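Local coordinates for protein putative D-lactate dehydrogenase (PDB 4ZGS) that binds NAD and probably reduces pyruvate to D-lactate in the chloroplast of a green alga, as a member of the D-2-hydroxyacid dehydrogenase family, at residues A[178-183]-A[229-234]; A[290-295]-A[331-336]. All blocks are in the same frame, centred on the assembly; numbering follows the deposited sequence.

Interaction 1: A[178-183]-A[229-234]; sequences HKVVGV and LAMSDI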
# COMPACT_ATOMS: atom_id res chain seq x y z
N HIS A 178 -20.42 1.72 25.60
CA HIS A 178 -21.72 1.18 26.00
C HIS A 178 -22.43 0.33 24.95
O HIS A 178 -23.60 0.02 25.10
CB HIS A 178 -22.58 2.32 26.55
CG HIS A 178 -22.04 2.87 27.83
ND1 HIS A 178 -21.30 4.03 27.90
CD2 HIS A 178 -22.10 2.40 29.10
CE1 HIS A 178 -20.95 4.26 29.15
NE2 HIS A 178 -21.42 3.28 29.90
N LYS A 179 -21.73 -0.01 23.87
CA LYS A 179 -22.32 -0.79 22.78
C LYS A 179 -22.80 -2.20 23.15
O LYS A 179 -22.23 -2.85 24.02
CB LYS A 179 -21.30 -0.90 21.64
CG LYS A 179 -20.82 0.45 21.14
CD LYS A 179 -22.02 1.26 20.68
CE LYS A 179 -21.67 2.73 20.48
NZ LYS A 179 -20.85 2.94 19.24
N VAL A 180 -23.86 -2.64 22.48
CA VAL A 180 -24.39 -3.99 22.64
C VAL A 180 -23.65 -4.97 21.73
O VAL A 180 -23.60 -4.79 20.51
CB VAL A 180 -25.86 -4.06 22.29
CG1 VAL A 180 -26.35 -5.49 22.40
CG2 VAL A 180 -26.65 -3.13 23.16
N VAL A 181 -23.11 -6.02 22.34
CA VAL A 181 -22.30 -7.05 21.71
C VAL A 181 -22.89 -8.44 21.87
O VAL A 181 -23.00 -8.93 22.99
CB VAL A 181 -20.94 -7.06 22.35
CG1 VAL A 181 -20.12 -8.30 21.89
CG2 VAL A 181 -20.26 -5.73 22.10
N GLY A 182 -23.35 -9.04 20.77
CA GLY A 182 -23.69 -10.45 20.73
C GLY A 182 -22.50 -11.37 20.57
O GLY A 182 -21.80 -11.30 19.57
N VAL A 183 -22.30 -12.29 21.51
CA VAL A 183 -21.33 -13.36 21.30
C VAL A 183 -22.07 -14.61 20.94
O VAL A 183 -22.94 -15.05 21.70
CB VAL A 183 -20.47 -13.64 22.51
CG1 VAL A 183 -19.59 -14.82 22.24
CG2 VAL A 183 -19.65 -12.42 22.86
N LEU A 229 -29.28 -11.04 17.42
CA LEU A 229 -29.05 -10.41 16.10
C LEU A 229 -29.79 -9.11 15.96
O LEU A 229 -29.32 -8.18 15.30
CB LEU A 229 -29.49 -11.34 14.96
CG LEU A 229 -28.72 -12.63 14.79
CD1 LEU A 229 -29.40 -13.45 13.70
CD2 LEU A 229 -27.26 -12.33 14.46
N ALA A 230 -30.96 -9.05 16.57
CA ALA A 230 -31.80 -7.88 16.44
C ALA A 230 -31.24 -6.73 17.25
O ALA A 230 -31.38 -5.58 16.84
CB ALA A 230 -33.20 -8.20 16.89
N MET A 231 -30.65 -7.02 18.40
CA MET A 231 -30.20 -5.96 19.30
C MET A 231 -28.74 -5.54 19.15
O MET A 231 -28.35 -4.53 19.72
CB MET A 231 -30.43 -6.39 20.74
CG MET A 231 -29.55 -7.55 21.21
SD MET A 231 -29.77 -7.87 22.99
CE MET A 231 -29.42 -9.62 23.05
N SER A 232 -27.94 -6.30 18.40
CA SER A 232 -26.49 -6.11 18.50
C SER A 232 -25.89 -5.06 17.57
O SER A 232 -26.20 -5.00 16.38
CB SER A 232 -25.80 -7.45 18.28
OG SER A 232 -26.27 -8.40 19.25
N ASP A 233 -25.00 -4.24 18.13
CA ASP A 233 -24.18 -3.31 17.36
C ASP A 233 -23.05 -4.09 16.74
O ASP A 233 -22.52 -3.76 15.67
CB ASP A 233 -23.62 -2.20 18.24
CG ASP A 233 -24.71 -1.33 18.87
OD1 ASP A 233 -25.55 -0.77 18.12
OD2 ASP A 233 -24.69 -1.17 20.12
N ILE A 234 -22.67 -5.11 17.50
CA ILE A 234 -21.56 -5.99 17.18
C ILE A 234 -21.93 -7.44 17.44
O ILE A 234 -22.43 -7.79 18.52
CB ILE A 234 -20.34 -5.67 18.02
CG1 ILE A 234 -19.98 -4.19 17.92
CG2 ILE A 234 -19.19 -6.54 17.59
CD1 ILE A 234 -18.89 -3.78 18.87
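D233 meets V180 where two parallel strands of a Rossmann-type NAD-binding sheet begin side by side, strand 180-184 and strand 234-237, which I234 opens just after helix 225-231. The D233 side chain can be followed outward. D233 CB lies 3.4 Å from V180 O; CG stands anti to the carbonyl carbon (chi1 -63°), which carries the carboxylate to the start of the neighbouring strand. There D233 OD2 takes the amide V180 N at 2.9 Å, on its anti side and 18° out of the carboxylate plane, while the bent chain of K179 passes with CD 3.7 Å from the same oxygen. The other oxygen, OD1, forms a salt bridge with K258. An alanine here would probably leave V180 N and the K258 ammonium without this shared carboxylate partner. V180 O is gripped twice, by D233 N and by I234 N. On one face of the sheet V181 and I234 lie side by side, pointing the same way, V181 CG2 touching I234 CD1. On the opposite face V180 CG1 lies 3.5 Å from M231 O and 4.0 Å from M231 CG, beside F205 of strand 203-207. The ladder continues with G182 N bonding to I234 O at 2.7 Å.

Interaction 2: A[290-295]-A[331-336]; sequences GLDVYE and LVTPHT. With NAD (nicotinamide-adenine-dinucleotide), chain I.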
# COMPACT_ATOMS: atom_id res chain seq x y z
N GLY A 290 -15.09 -7.65 9.99
CA GLY A 290 -13.78 -8.24 10.18
C GLY A 290 -13.89 -9.76 10.05
O GLY A 290 -14.79 -10.35 10.63
N LEU A 291 -12.90 -10.36 9.39
CA LEU A 291 -12.82 -11.80 9.08
C LEU A 291 -11.39 -12.23 9.24
O LEU A 291 -10.49 -11.49 8.85
CB LEU A 291 -13.27 -12.14 7.67
CG LEU A 291 -14.64 -11.72 7.20
CD1 LEU A 291 -14.80 -12.18 5.75
CD2 LEU A 291 -15.69 -12.34 8.12
N ASP A 292 -11.19 -13.34 9.93
CA ASP A 292 -9.93 -14.08 9.91
C ASP A 292 -10.10 -15.31 9.01
O ASP A 292 -9.17 -16.07 8.80
CB ASP A 292 -9.54 -14.51 11.33
CG ASP A 292 -8.10 -14.99 11.42
OD1 ASP A 292 -7.24 -14.24 10.90
OD2 ASP A 292 -7.83 -16.11 11.99
N VAL A 293 -11.31 -15.50 8.50
CA VAL A 293 -11.69 -16.72 7.79
C VAL A 293 -12.72 -16.46 6.68
O VAL A 293 -13.51 -15.51 6.77
CB VAL A 293 -12.26 -17.80 8.78
CG1 VAL A 293 -11.18 -18.28 9.75
CG2 VAL A 293 -13.50 -17.25 9.53
N TYR A 294 -12.71 -17.30 5.64
CA TYR A 294 -13.58 -17.18 4.46
C TYR A 294 -13.95 -18.55 3.89
O TYR A 294 -13.13 -19.44 3.90
CB TYR A 294 -12.89 -16.32 3.41
CG TYR A 294 -13.63 -16.19 2.11
CD1 TYR A 294 -14.64 -15.25 1.95
CD2 TYR A 294 -13.31 -17.01 1.04
CE1 TYR A 294 -15.31 -15.12 0.74
CE2 TYR A 294 -13.98 -16.90 -0.17
CZ TYR A 294 -14.98 -15.95 -0.31
OH TYR A 294 -15.64 -15.84 -1.51
N GLU A 295 -15.13 -18.69 3.29
CA GLU A 295 -15.73 -20.01 3.00
C GLU A 295 -14.92 -21.07 2.24
O GLU A 295 -14.99 -22.24 2.61
CB GLU A 295 -17.01 -19.79 2.22
CG GLU A 295 -17.83 -21.04 1.98
CD GLU A 295 -18.95 -20.79 0.99
OE1 GLU A 295 -19.16 -19.61 0.62
OE2 GLU A 295 -19.62 -21.76 0.59
N LEU A 331 -12.24 -5.65 6.76
CA LEU A 331 -10.86 -5.93 7.14
C LEU A 331 -10.69 -7.43 7.27
O LEU A 331 -11.53 -8.10 7.88
CB LEU A 331 -10.46 -5.22 8.42
CG LEU A 331 -9.19 -5.72 9.12
CD1 LEU A 331 -8.08 -6.07 8.19
CD2 LEU A 331 -8.71 -4.63 10.07
N VAL A 332 -9.68 -7.96 6.58
CA VAL A 332 -9.43 -9.40 6.51
C VAL A 332 -8.00 -9.73 6.88
O VAL A 332 -7.07 -9.22 6.26
CB VAL A 332 -9.70 -9.92 5.12
CG1 VAL A 332 -9.24 -11.36 4.98
CG2 VAL A 332 -11.17 -9.80 4.82
N THR A 333 -7.83 -10.65 7.84
CA THR A 333 -6.51 -11.21 8.20
C THR A 333 -6.45 -12.63 7.68
O THR A 333 -7.48 -13.30 7.52
CB THR A 333 -6.26 -11.24 9.73
OG1 THR A 333 -7.38 -11.85 10.38
CG2 THR A 333 -6.00 -9.84 10.33
N PRO A 334 -5.24 -13.11 7.41
CA PRO A 334 -5.03 -14.41 6.77
C PRO A 334 -4.91 -15.55 7.79
O PRO A 334 -3.83 -16.10 7.98
CB PRO A 334 -3.73 -14.19 5.99
CG PRO A 334 -2.96 -13.24 6.86
CD PRO A 334 -3.98 -12.35 7.55
N HIS A 335 -6.02 -15.88 8.46
CA HIS A 335 -6.06 -16.96 9.46
C HIS A 335 -4.96 -16.81 10.52
O HIS A 335 -4.20 -17.74 10.79
CB HIS A 335 -5.94 -18.31 8.75
CG HIS A 335 -6.62 -19.43 9.48
ND1 HIS A 335 -7.67 -20.14 8.95
CD2 HIS A 335 -6.40 -19.96 10.71
CE1 HIS A 335 -8.07 -21.06 9.81
NE2 HIS A 335 -7.31 -20.97 10.89
N THR A 336 -4.81 -15.62 11.05
CA THR A 336 -3.80 -15.38 12.07
C THR A 336 -4.32 -15.31 13.52
O THR A 336 -3.54 -15.02 14.42
CB THR A 336 -3.03 -14.09 11.76
OG1 THR A 336 -3.95 -12.99 11.79
CG2 THR A 336 -2.41 -14.17 10.39
PA NAD I . -15.53 -24.94 22.03
O1A NAD I . -16.08 -26.31 22.00
O2A NAD I . -15.25 -24.80 23.48
O5B NAD I . -16.60 -23.85 21.51
C5B NAD I . -17.70 -24.21 20.69
C4B NAD I . -19.00 -23.92 21.37
O4B NAD I . -20.09 -23.67 20.37
C3B NAD I . -19.45 -25.06 22.22
O3B NAD I . -19.75 -24.63 23.57
C2B NAD I . -20.67 -25.58 21.61
O2B NAD I . -21.57 -26.07 22.63
C1B NAD I . -21.27 -24.43 20.89
N9A NAD I . -22.19 -24.79 19.90
C8A NAD I . -22.41 -26.09 19.35
N7A NAD I . -23.44 -26.04 18.39
C5A NAD I . -23.86 -24.73 18.34
C6A NAD I . -24.84 -23.99 17.61
N6A NAD I . -25.67 -24.63 16.65
N1A NAD I . -24.96 -22.76 17.83
C2A NAD I . -24.32 -22.08 18.61
N3A NAD I . -23.39 -22.57 19.36
C4A NAD I . -23.07 -23.94 19.30
O3 NAD I . -14.17 -24.82 21.19
PN NAD I . -13.29 -23.49 21.05
O1N NAD I . -11.95 -23.63 21.66
O2N NAD I . -13.88 -22.38 21.84
O5D NAD I . -13.19 -23.08 19.51
C5D NAD I . -12.78 -24.00 18.49
C4D NAD I . -12.95 -23.27 17.21
O4D NAD I . -11.87 -22.28 17.04
C3D NAD I . -12.84 -24.14 16.04
O3D NAD I . -14.07 -24.87 15.81
C2D NAD I . -12.59 -23.18 14.97
O2D NAD I . -13.85 -22.68 14.48
C1D NAD I . -11.81 -22.07 15.58
N1N NAD I . -10.47 -22.08 15.11
C2N NAD I . -9.88 -20.88 14.66
C3N NAD I . -8.57 -20.88 14.18
C7N NAD I . -7.93 -19.58 13.69
O7N NAD I . -8.61 -18.74 13.13
N7N NAD I . -6.54 -19.35 13.86
C4N NAD I . -7.84 -22.08 14.15
C5N NAD I . -8.43 -23.28 14.59
C6N NAD I . -9.74 -23.28 15.07
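The two chains run parallel, G290 paired with L331 and L291 with V332, joined by L291 N to L331 O and T333 N to L291 O, both 3.0 Å, before they leave the sheet. L291 and V332 share one face, where L291 CB packs against V332 CG2. Beyond the strand ends D292 takes over. Its CG is anti to the backbone N (chi1 -167°), which sends the carboxylate across to the chain that turns around P334, the centre of an inverse gamma turn. T336 N comes to the syn lone pair of D292 OD1 at 2.8 Å, and the amide of A337 holds D292 OD2. T333 OG1 also donates to D292 OD1, though the modelled 2.4 Å is too short to be taken literally. D292 OD2 also lies 3.0 Å from the nicotinamide amide oxygen O7N of NAD. The backbone joins in through a weak bond from H335 N to D292 O. H335 turns its ring toward the cofactor, with H335 NE2 3.2 Å from the carboxamide carbon C7N of NAD, while V293 CG1 touches the ring obliquely at ND1. D292 and H335 thus form part of the NAD pocket, at the C-terminal ends of the strands, where Rossmann-type domains bind their cofactor. R152 of the second subunit bonds to T336 O. Around the two segments, N265 of strand 261-265 touches L291 and V293, L324 and F321 of helix 319-324 cover L291 and V332, and helix 136-151 packs on the other face against L331, its H142 bonding to T333 OG1.

Overall arrangement
From the N terminus the chain first builds a five-stranded parallel sheet, then passes along helix 136-151 to the six-stranded sheet. Interaction 1 closes the loop between 178-183 and 229-234, which contains strand 203-207, the edge strand on the other side of 180-184. The chain then adds strands 234-237, 261-265 and 286-291 in order across the sheet, and interaction 2 closes a second loop, through helix 319-324, onto the edge strand 330-332. The loops follow in series, neither nesting nor crossing. Both contacts belong to the same six-stranded sheet, their centres about 21 Å apart; interaction 1 joins strand beginnings, whereas interaction 2 joins strand ends beside the nicotinamide.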